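Local coordinates for polyphosphate kinase (Porphyromonas gingivalis, PDB 2O8R) that catalyses the reversible transfer of the terminal phosphate of ATP onto a growing polyphosphate chain, as a member of the polyphosphate kinase 1 family, at the interface of chains A and B. Residues are numbered along the deposited sequence; one frame, centred on the assembly and turned at random. Chains: chain A/B, Polyphosphate kinase.

Contact 1: the interface of chains A and B. Residues chain A 468, 470-471; chain B 424.
B:Arg424, near the end of helix 413-425 of chain B, reaches across to A:Glu468 and to the backbone of A:Thr470 and A:Ala471. The ionic part is the salt bridge between B:Arg424 and A:Glu468, whose nearest charged atoms, NE of the guanidinium and OE2 of the carboxylate, are 3.7 Å apart. The two flat groups lie nearly parallel, 18° between their planes, but are offset: the carboxylate is shifted past the rim of the guanidinium towards the CD methylene, with OE2 standing above the plane near NE, so the attraction is likely more electrostatic than directional. With its chain extended and CG trans to the backbone N (chi1 170°), A:Glu468 carries the carboxylate well out from its own loop.

Close van der Waals packing accompanies the charge pairing. The CD methylene of B:Arg424 lies 3.7 Å from the carboxylate carbon CD of A:Glu468, the arginine stem running outstretched from CG to NE. A fourth torsion of 107° then turns the guanidinium so that its far end faces the chain A backbone.

Two backbone carbonyls of chain A approach that end from one side. The carbonyl O of A:Thr470 is 3.0 Å from NH2 of B:Arg424, but it stands above the guanidinium plane and no N-H points at it, which makes this a charge-dipole contact. A:Ala471 adds its carbonyl O at 3.6 Å from the same NH2. The carboxylate lies on this side too, giving the positive charge a probably favourable electronegative setting.

The patch ties a chain A loop, lying between strands 457-462 and 474-481, to a chain B helix, and may help to hold together the dimer of the deposited assembly.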
ATOM      1  N   GLU A 468      10.441  10.296  -5.776  1.00114.52           N
ATOM      2  CA  GLU A 468      10.504  10.465  -4.316  1.00107.48           C
ATOM      3  C   GLU A 468       9.480   9.566  -3.606  1.00120.27           C
ATOM      4  O   GLU A 468       8.271   9.821  -3.676  1.00131.42           O
ATOM      5  CB  GLU A 468      10.265  11.926  -3.941  1.00 87.62           C
ATOM      6  CG  GLU A 468      10.068  12.159  -2.455  1.00 89.38           C
ATOM      7  CD  GLU A 468       9.860  13.620  -2.111  1.00 99.85           C
ATOM      8  OE1 GLU A 468       9.211  14.339  -2.901  1.00102.51           O
ATOM      9  OE2 GLU A 468      10.348  14.053  -1.044  1.00 69.99           O
ATOM     10  N   THR A 470      10.070   7.934  -0.165  1.00 94.06           N
ATOM     11  CA  THR A 470      10.633   7.589   1.125  1.00 77.57           C
ATOM     12  C   THR A 470      10.223   8.636   2.171  1.00 75.39           C
ATOM     13  O   THR A 470       9.932   9.779   1.826  1.00 73.62           O
ATOM     14  CB  THR A 470      12.174   7.404   1.015  1.00 80.13           C
ATOM     15  OG1 THR A 470      12.786   7.642   2.284  1.00103.20           O
ATOM     16  CG2 THR A 470      12.775   8.359  -0.018  1.00 75.59           C
ATOM     17  N   ALA A 471      10.165   8.247   3.442  1.00 74.95           N
ATOM     18  CA  ALA A 471       9.765   9.181   4.498  1.00 75.06           C
ATOM     19  C   ALA A 471      10.917  10.099   4.878  1.00 75.24           C
ATOM     20  O   ALA A 471      10.713  11.278   5.176  1.00 71.56           O
ATOM     21  CB  ALA A 471       9.251   8.436   5.713  1.00 77.77           C
TER
ATOM     22  N   ARG B 424       3.158  16.280  -0.402  1.00 59.59           N
ATOM     23  CA  ARG B 424       4.387  16.738  -1.051  1.00 63.15           C
ATOM     24  C   ARG B 424       4.165  17.106  -2.516  1.00 62.29           C
ATOM     25  O   ARG B 424       4.811  18.008  -3.028  1.00 64.67           O
ATOM     26  CB  ARG B 424       5.490  15.682  -0.958  1.00 65.50           C
ATOM     27  CG  ARG B 424       6.033  15.424   0.446  1.00 76.66           C
ATOM     28  CD  ARG B 424       7.367  14.717   0.333  1.00 93.87           C
ATOM     29  NE  ARG B 424       7.753  13.966   1.524  1.00106.87           N
ATOM     30  CZ  ARG B 424       7.737  12.637   1.610  1.00115.38           C
ATOM     31  NH1 ARG B 424       7.342  11.903   0.570  1.00106.37           N
ATOM     32  NH2 ARG B 424       8.120  12.039   2.736  1.00 87.86           N
TER

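Contact 2: the interface of chains A and B. Residues chain A 146, 152-155; chain B 145, 220-221.
A:Arg154 and B:Val220 meet through their backbones, while A:Val153 meets B:Phe221 and the B:Pro145 ring, and A:Thr155 meets B:Pro145. The polar link is a hydrogen bond from the amide N of A:Arg154 to the carbonyl O of B:Val220, 2.6 Å long. It is fairly straight, 161° at the hydrogen, and the donor is tilted 20° from the carbonyl plane. Because B:Val220 closes helix 209-220, its acceptor lies at the carbonyl end of the helix, where the helix dipole would probably strengthen it.

Apolar contacts flank this bond. CB of A:Val153 rests 3.9 Å from CD1 of B:Phe221, beside the ring rather than over a face. From the same valine, CG2 is directed towards the proline, coming 4.0 Å from CB of B:Pro145 as the two side chains pass at a slant. One face of the phenyl ring is covered from within chain B by CG1 of B:Val220, 3.6 Å above its centre, which helps to fix the ring that A:Val153 meets.

Several chain A groups line one side of B:Pro145. With OG1 of A:Thr155 between the backbone N and the carbonyl carbon (chi1 44°), its methyl CG2 is anti to the carbonyl carbon and approaches CD of the proline at 3.8 Å. CG of B:Pro145 faces the carbonyl O of A:Arg154 at 3.5 Å. Separately, the carbonyl O of the proline touches CG of the selenomethionine A:Met146, 3.4 Å away.

In the fold, chain A contributes strand 146-147 and the loop running from it towards strand 163-169. Chain B brings the end of helix 209-220 and the residue just ahead of its own copy of that short strand, all in the region of the polyphosphate kinase middle domain.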
HETATM    1  N   MSE A 146      -0.323 -18.732  23.651  1.00 50.97           N
HETATM    2  CA  MSE A 146       0.348 -19.980  23.332  1.00 60.72           C
HETATM    3  C   MSE A 146       1.186 -20.470  24.482  1.00 56.50           C
HETATM    4  O   MSE A 146       2.239 -19.897  24.770  1.00 65.39           O
HETATM    5  CB  MSE A 146       1.239 -19.810  22.117  1.00 48.52           C
HETATM    6  CG  MSE A 146       0.463 -19.563  20.847  1.00 73.56           C
HETATM    7 SE   MSE A 146       1.657 -19.128  19.383  1.00 84.80          SE
HETATM    8  CE  MSE A 146       2.223 -17.339  19.934  1.00 35.91           C
ATOM      9  N   LYS A 152       6.712 -31.037  22.768  1.00 95.25           N
ATOM     10  CA  LYS A 152       5.384 -31.536  22.430  1.00 94.22           C
ATOM     11  C   LYS A 152       4.731 -30.778  21.270  1.00 91.88           C
ATOM     12  O   LYS A 152       4.256 -31.395  20.314  1.00 96.87           O
ATOM     13  CB  LYS A 152       4.485 -31.529  23.670  1.00101.66           C
ATOM     14  CG  LYS A 152       5.127 -32.144  24.921  1.00104.40           C
ATOM     15  CD  LYS A 152       4.088 -32.334  26.016  1.00110.27           C
ATOM     16  CE  LYS A 152       4.709 -32.722  27.350  1.00105.59           C
ATOM     17  NZ  LYS A 152       3.665 -32.862  28.411  1.00 93.35           N
ATOM     18  N   VAL A 153       4.706 -29.450  21.358  1.00 78.23           N
ATOM     19  CA  VAL A 153       4.142 -28.610  20.296  1.00 68.40           C
ATOM     20  C   VAL A 153       5.198 -27.619  19.823  1.00 62.18           C
ATOM     21  O   VAL A 153       5.855 -26.980  20.637  1.00 70.92           O
ATOM     22  CB  VAL A 153       2.798 -27.902  20.723  1.00 73.53           C
ATOM     23  CG1 VAL A 153       2.726 -27.711  22.218  1.00 81.49           C
ATOM     24  CG2 VAL A 153       2.579 -26.556  20.000  1.00 44.94           C
ATOM     25  N   ARG A 154       5.375 -27.533  18.505  1.00 60.01           N
ATOM     26  CA  ARG A 154       6.319 -26.610  17.874  1.00 62.85           C
ATOM     27  C   ARG A 154       5.644 -25.262  17.621  1.00 78.70           C
ATOM     28  O   ARG A 154       4.479 -25.212  17.213  1.00 83.65           O
ATOM     29  CB  ARG A 154       6.774 -27.191  16.540  1.00 61.92           C
ATOM     30  CG  ARG A 154       8.175 -26.812  16.128  1.00 72.39           C
ATOM     31  CD  ARG A 154       8.662 -27.625  14.924  1.00 64.83           C
ATOM     32  NE  ARG A 154       8.383 -29.055  15.046  1.00 89.85           N
ATOM     33  CZ  ARG A 154       8.986 -30.005  14.336  1.00100.07           C
ATOM     34  NH1 ARG A 154       9.925 -29.685  13.455  1.00113.38           N
ATOM     35  NH2 ARG A 154       8.653 -31.280  14.511  1.00100.40           N
ATOM     36  N   THR A 155       6.364 -24.171  17.873  1.00 77.71           N
ATOM     37  CA  THR A 155       5.860 -22.827  17.568  1.00 82.50           C
ATOM     38  C   THR A 155       6.926 -21.991  16.887  1.00 79.85           C
ATOM     39  O   THR A 155       8.116 -22.223  17.073  1.00 90.20           O
ATOM     40  CB  THR A 155       5.360 -22.055  18.821  1.00 79.14           C
ATOM     41  OG1 THR A 155       6.291 -22.213  19.897  1.00 86.23           O
ATOM     42  CG2 THR A 155       3.982 -22.540  19.259  1.00 83.26           C
TER
ATOM     43  N   PRO B 145      -0.123 -22.112  17.051  1.00 56.01           N
ATOM     44  CA  PRO B 145      -0.662 -23.306  17.691  1.00 55.86           C
ATOM     45  C   PRO B 145      -0.889 -23.082  19.185  1.00 65.31           C
ATOM     46  O   PRO B 145       0.066 -22.827  19.939  1.00 55.39           O
ATOM     47  CB  PRO B 145       0.433 -24.357  17.469  1.00 54.19           C
ATOM     48  CG  PRO B 145       1.369 -23.766  16.460  1.00 61.82           C
ATOM     49  CD  PRO B 145       1.276 -22.293  16.637  1.00 62.06           C
ATOM     50  N   VAL B 220       3.691 -29.545  13.534  1.00 57.16           N
ATOM     51  CA  VAL B 220       3.220 -28.600  14.544  1.00 55.88           C
ATOM     52  C   VAL B 220       3.184 -29.271  15.920  1.00 69.18           C
ATOM     53  O   VAL B 220       3.610 -28.702  16.927  1.00 69.78           O
ATOM     54  CB  VAL B 220       1.810 -28.107  14.191  1.00 54.03           C
ATOM     55  CG1 VAL B 220       1.276 -27.196  15.275  1.00 50.45           C
ATOM     56  CG2 VAL B 220       1.810 -27.415  12.829  1.00 50.86           C
ATOM     57  N   PHE B 221       2.679 -30.497  15.947  1.00 66.80           N
ATOM     58  CA  PHE B 221       2.659 -31.286  17.155  1.00 62.56           C
ATOM     59  C   PHE B 221       3.558 -32.517  16.996  1.00 70.23           C
ATOM     60  O   PHE B 221       3.064 -33.610  16.706  1.00 77.01           O
ATOM     61  CB  PHE B 221       1.223 -31.717  17.453  1.00 60.89           C
ATOM     62  CG  PHE B 221       0.220 -30.601  17.353  1.00 71.90           C
ATOM     63  CD1 PHE B 221       0.231 -29.553  18.269  1.00 74.84           C
ATOM     64  CD2 PHE B 221      -0.741 -30.601  16.346  1.00 71.61           C
ATOM     65  CE1 PHE B 221      -0.701 -28.523  18.183  1.00 72.33           C
ATOM     66  CE2 PHE B 221      -1.675 -29.574  16.248  1.00 61.16           C
ATOM     67  CZ  PHE B 221      -1.654 -28.531  17.167  1.00 61.92           C
TER

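About 42 Å separates the centres of contact 1 and contact 2, and they share no residue or secondary-structure element. Contact 1 joins parts of C-terminal domain 1 in both chains, whereas contact 2 joins middle-domain regions, so the subunits touch at widely spaced points along the protein. Contact 1 lies about 18 Å from A:His439, the predicted phosphohistidine; contact 2 is about 43 Å from it. The structure alone does not show a direct role for either in phosphate transfer. Two distant patches, one charged and one largely apolar, may together limit rocking of one subunit against the other, if this dimer forms in solution.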